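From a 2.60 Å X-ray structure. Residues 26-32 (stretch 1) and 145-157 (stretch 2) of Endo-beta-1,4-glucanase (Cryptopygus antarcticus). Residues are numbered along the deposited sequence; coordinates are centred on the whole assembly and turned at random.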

# COMPACT_ATOMS: atom_id res chain seq x y z
N ARG A 26 4.17 -0.87 8.07
CA ARG A 26 4.17 -1.76 6.92
C ARG A 26 3.04 -2.77 7.03
O ARG A 26 2.75 -3.27 8.12
N TYR A 27 2.42 -3.11 5.90
CA TYR A 27 1.31 -4.03 6.01
C TYR A 27 0.94 -4.57 4.64
O TYR A 27 1.21 -3.95 3.62
N TRP A 28 0.34 -5.76 4.65
CA TRP A 28 -0.18 -6.35 3.42
C TRP A 28 -1.23 -7.38 3.86
O TRP A 28 -0.91 -8.53 4.13
N ASP A 29 -2.47 -6.93 3.92
CA ASP A 29 -3.57 -7.78 4.30
C ASP A 29 -4.33 -8.32 3.10
O ASP A 29 -5.32 -9.02 3.28
N CYS A 30 -3.90 -7.99 1.88
CA CYS A 30 -4.48 -8.50 0.65
C CYS A 30 -5.88 -7.96 0.36
O CYS A 30 -6.48 -8.38 -0.64
N CYS A 31 -6.43 -7.07 1.18
CA CYS A 31 -7.84 -6.72 1.05
C CYS A 31 -8.06 -5.73 -0.09
O CYS A 31 -7.17 -4.96 -0.46
N LYS A 32 -9.29 -5.68 -0.57
CA LYS A 32 -9.61 -4.68 -1.57
C LYS A 32 -9.52 -3.31 -0.90
O LYS A 32 -10.18 -3.08 0.12
N GLY A 145 3.09 -7.92 7.40
CA GLY A 145 2.03 -8.08 8.40
C GLY A 145 0.65 -7.72 7.88
O GLY A 145 0.48 -6.77 7.09
N VAL A 146 -0.36 -8.47 8.32
CA VAL A 146 -1.73 -8.21 7.88
C VAL A 146 -2.40 -7.13 8.72
O VAL A 146 -3.22 -6.35 8.22
N GLY A 147 -2.13 -7.07 10.00
CA GLY A 147 -2.76 -6.03 10.78
C GLY A 147 -4.16 -6.42 11.22
O GLY A 147 -4.48 -7.59 11.37
N ILE A 148 -5.00 -5.40 11.37
CA ILE A 148 -6.38 -5.61 11.82
C ILE A 148 -7.10 -6.62 10.92
O ILE A 148 -7.78 -7.53 11.41
N PHE A 149 -6.94 -6.50 9.61
CA PHE A 149 -7.62 -7.36 8.65
C PHE A 149 -6.65 -8.37 8.04
O PHE A 149 -5.43 -8.28 8.20
N ASN A 150 -7.22 -9.37 7.35
CA ASN A 150 -6.44 -10.42 6.68
C ASN A 150 -7.30 -11.08 5.61
O ASN A 150 -8.08 -11.98 5.91
N GLY A 151 -7.13 -10.67 4.36
CA GLY A 151 -7.70 -11.49 3.31
C GLY A 151 -6.69 -12.37 2.61
O GLY A 151 -6.99 -12.95 1.56
N CYS A 152 -5.51 -12.52 3.23
CA CYS A 152 -4.43 -13.26 2.59
C CYS A 152 -4.60 -14.76 2.74
O CYS A 152 -4.10 -15.52 1.90
N GLN A 153 -5.30 -15.22 3.78
CA GLN A 153 -5.54 -16.65 3.84
C GLN A 153 -6.48 -17.07 2.71
O GLN A 153 -6.22 -18.05 2.00
N SER A 154 -7.51 -16.28 2.45
CA SER A 154 -8.45 -16.66 1.42
C SER A 154 -7.88 -16.41 0.03
O SER A 154 -8.26 -17.10 -0.91
N GLN A 155 -6.95 -15.46 -0.12
CA GLN A 155 -6.43 -15.23 -1.46
C GLN A 155 -5.28 -16.18 -1.80
O GLN A 155 -5.23 -16.71 -2.91
N TRP A 156 -4.40 -16.44 -0.83
CA TRP A 156 -3.15 -17.15 -1.07
C TRP A 156 -2.94 -18.36 -0.19
O TRP A 156 -1.90 -19.02 -0.32
N GLY A 157 -3.83 -18.64 0.76
CA GLY A 157 -3.59 -19.73 1.68
C GLY A 157 -2.56 -19.45 2.75
O GLY A 157 -2.00 -20.39 3.31

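A disulfide joins the two stretches: Cys-30 SG lies 2.0 Å from Cys-152 SG, with chi3 at 99°. Both cysteines are m rotamers. Cys-30 points toward stretch 2, while Cys-152 leaves its backbone sideways. Each sulfur meets the edge of an indole. Cys-30 SG is 3.5 Å from Trp-156 CD1, and Cys-152 SG is 3.9 Å from Trp-28 CD1. Trp-28 is t and Trp-156 is m.

Water 1 satisfies both indole nitrogens. Water 1 accepts from Trp-28 NE1 at 3.2 Å and Trp-156 NE1 at 2.5 Å, and donates to Gln-155 OE1 at 2.7 Å. Gln-155 points toward stretch 1 with chi1 and chi2 both t, and Gln-155 OE1 lies 3.3 Å from Cys-30 CB. Its NE2 is satisfied elsewhere in the structure.

Two backbone hydrogen bonds join the stretches, at Trp-28 and Asp-29. Trp-28 N donates to Gly-145 O at 2.6 Å, and Gly-151 N donates to Asp-29 O at 2.7 Å. Water 2 donates to Trp-28 O at 2.8 Å and accepts a weak bond from Gly-145 N at 3.3 Å.

Asp-29 is p. Asp-29 OD1 accepts from Cys-31 N at 3.0 Å, a bond within stretch 1. Asp-29 OD2 reaches water 3 at 2.7 Å. Water 3 also lies 2.5 Å from Val-146 O and accepts from Phe-149 N at 2.9 Å, so it links the carboxylate to the loop. Asp-29 CB packs 3.3 Å from Phe-149 O.

Val-146, an m rotamer, places Val-146 CG1 3.5 Å from Trp-28 O. Phe-149, m, points toward stretch 1, and Phe-149 CB lies 3.8 Å from Cys-31 SG, but its ring leads away. Cys-31, also m, is bonded covalently to a group elsewhere in the structure. Asn-150, t, points away; Asn-150 OD1 accepts from Cys-152 N at 2.7 Å, at the start of the helix.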

# COMPACT_ATOMS: atom_id res chain seq x y z
CB ARG A 26 5.52 -2.47 6.76
CG ARG A 26 5.97 -3.22 7.94
CD ARG A 26 7.37 -3.71 7.79
NE ARG A 26 7.71 -4.60 8.89
CZ ARG A 26 8.20 -4.20 10.05
NH1 ARG A 26 8.41 -2.91 10.29
NH2 ARG A 26 8.44 -5.09 11.00
CB TYR A 27 0.08 -3.35 6.65
CG TYR A 27 -0.90 -2.71 5.69
CD1 TYR A 27 -0.64 -1.46 5.14
CD2 TYR A 27 -2.11 -3.34 5.37
CE1 TYR A 27 -1.56 -0.86 4.27
CE2 TYR A 27 -3.02 -2.75 4.50
CZ TYR A 27 -2.74 -1.51 3.96
OH TYR A 27 -3.65 -0.93 3.10
CB TRP A 28 0.88 -6.99 2.57
CG TRP A 28 0.39 -7.38 1.23
CD1 TRP A 28 -0.33 -8.49 0.90
CD2 TRP A 28 0.60 -6.66 0.02
NE1 TRP A 28 -0.59 -8.51 -0.45
CE2 TRP A 28 -0.03 -7.39 -1.01
CE3 TRP A 28 1.25 -5.46 -0.29
CZ2 TRP A 28 -0.03 -6.96 -2.34
CZ3 TRP A 28 1.25 -5.03 -1.60
CH2 TRP A 28 0.62 -5.78 -2.61
CB ASP A 29 -4.52 -7.01 5.24
CG ASP A 29 -5.17 -5.82 4.58
OD1 ASP A 29 -4.97 -5.60 3.36
OD2 ASP A 29 -5.86 -5.06 5.30
CB CYS A 30 -4.57 -10.04 0.66
SG CYS A 30 -3.00 -10.93 0.72
CB CYS A 31 -8.37 -6.10 2.31
SG CYS A 31 -8.16 -7.08 3.75
CB LYS A 32 -11.01 -4.92 -2.14
CG LYS A 32 -11.56 -3.77 -2.94
CD LYS A 32 -13.04 -3.94 -3.27
CE LYS A 32 -13.66 -2.63 -3.78
NZ LYS A 32 -13.97 -2.55 -5.24
CB VAL A 146 -2.55 -9.51 7.89
CG1 VAL A 146 -2.11 -10.41 6.77
CG2 VAL A 146 -2.39 -10.21 9.22
CB ILE A 148 -7.11 -4.26 11.89
CG1 ILE A 148 -6.64 -3.48 13.11
CG2 ILE A 148 -8.63 -4.43 11.92
CD1 ILE A 148 -7.05 -2.03 13.10
CB PHE A 149 -8.27 -6.53 7.53
CG PHE A 149 -9.16 -5.41 8.03
CD1 PHE A 149 -10.50 -5.65 8.32
CD2 PHE A 149 -8.67 -4.14 8.19
CE1 PHE A 149 -11.32 -4.62 8.77
CE2 PHE A 149 -9.48 -3.12 8.65
CZ PHE A 149 -10.80 -3.35 8.94
CB ASN A 150 -5.93 -11.46 7.67
CG ASN A 150 -5.16 -12.61 6.98
OD1 ASN A 150 -4.72 -12.49 5.83
ND2 ASN A 150 -4.99 -13.71 7.69
CB CYS A 152 -3.08 -12.82 3.16
SG CYS A 152 -2.56 -11.14 2.70
CB GLN A 153 -6.13 -17.08 5.19
CG GLN A 153 -6.47 -18.59 5.21
CD GLN A 153 -6.82 -19.16 6.58
OE1 GLN A 153 -5.94 -19.57 7.36
NE2 GLN A 153 -8.12 -19.21 6.87
CB SER A 154 -9.80 -15.96 1.65
OG SER A 154 -9.97 -14.83 0.83
CB GLN A 155 -5.95 -13.79 -1.65
CG GLN A 155 -5.05 -13.58 -2.87
CD GLN A 155 -4.80 -12.11 -3.24
OE1 GLN A 155 -4.73 -11.22 -2.39
NE2 GLN A 155 -4.61 -11.86 -4.53
CB TRP A 156 -1.96 -16.21 -0.84
CG TRP A 156 -1.95 -15.01 -1.69
CD1 TRP A 156 -2.16 -13.73 -1.29
CD2 TRP A 156 -1.63 -14.95 -3.09
NE1 TRP A 156 -2.02 -12.88 -2.35
CE2 TRP A 156 -1.69 -13.60 -3.47
CE3 TRP A 156 -1.31 -15.91 -4.05
CZ2 TRP A 156 -1.46 -13.18 -4.76
CZ3 TRP A 156 -1.07 -15.50 -5.34
CH2 TRP A 156 -1.15 -14.14 -5.69
O HOH W 1 -2.22 -10.36 -2.49
O HOH W 2 1.82 -9.09 4.60
O HOH W 3 -5.17 -4.88 7.90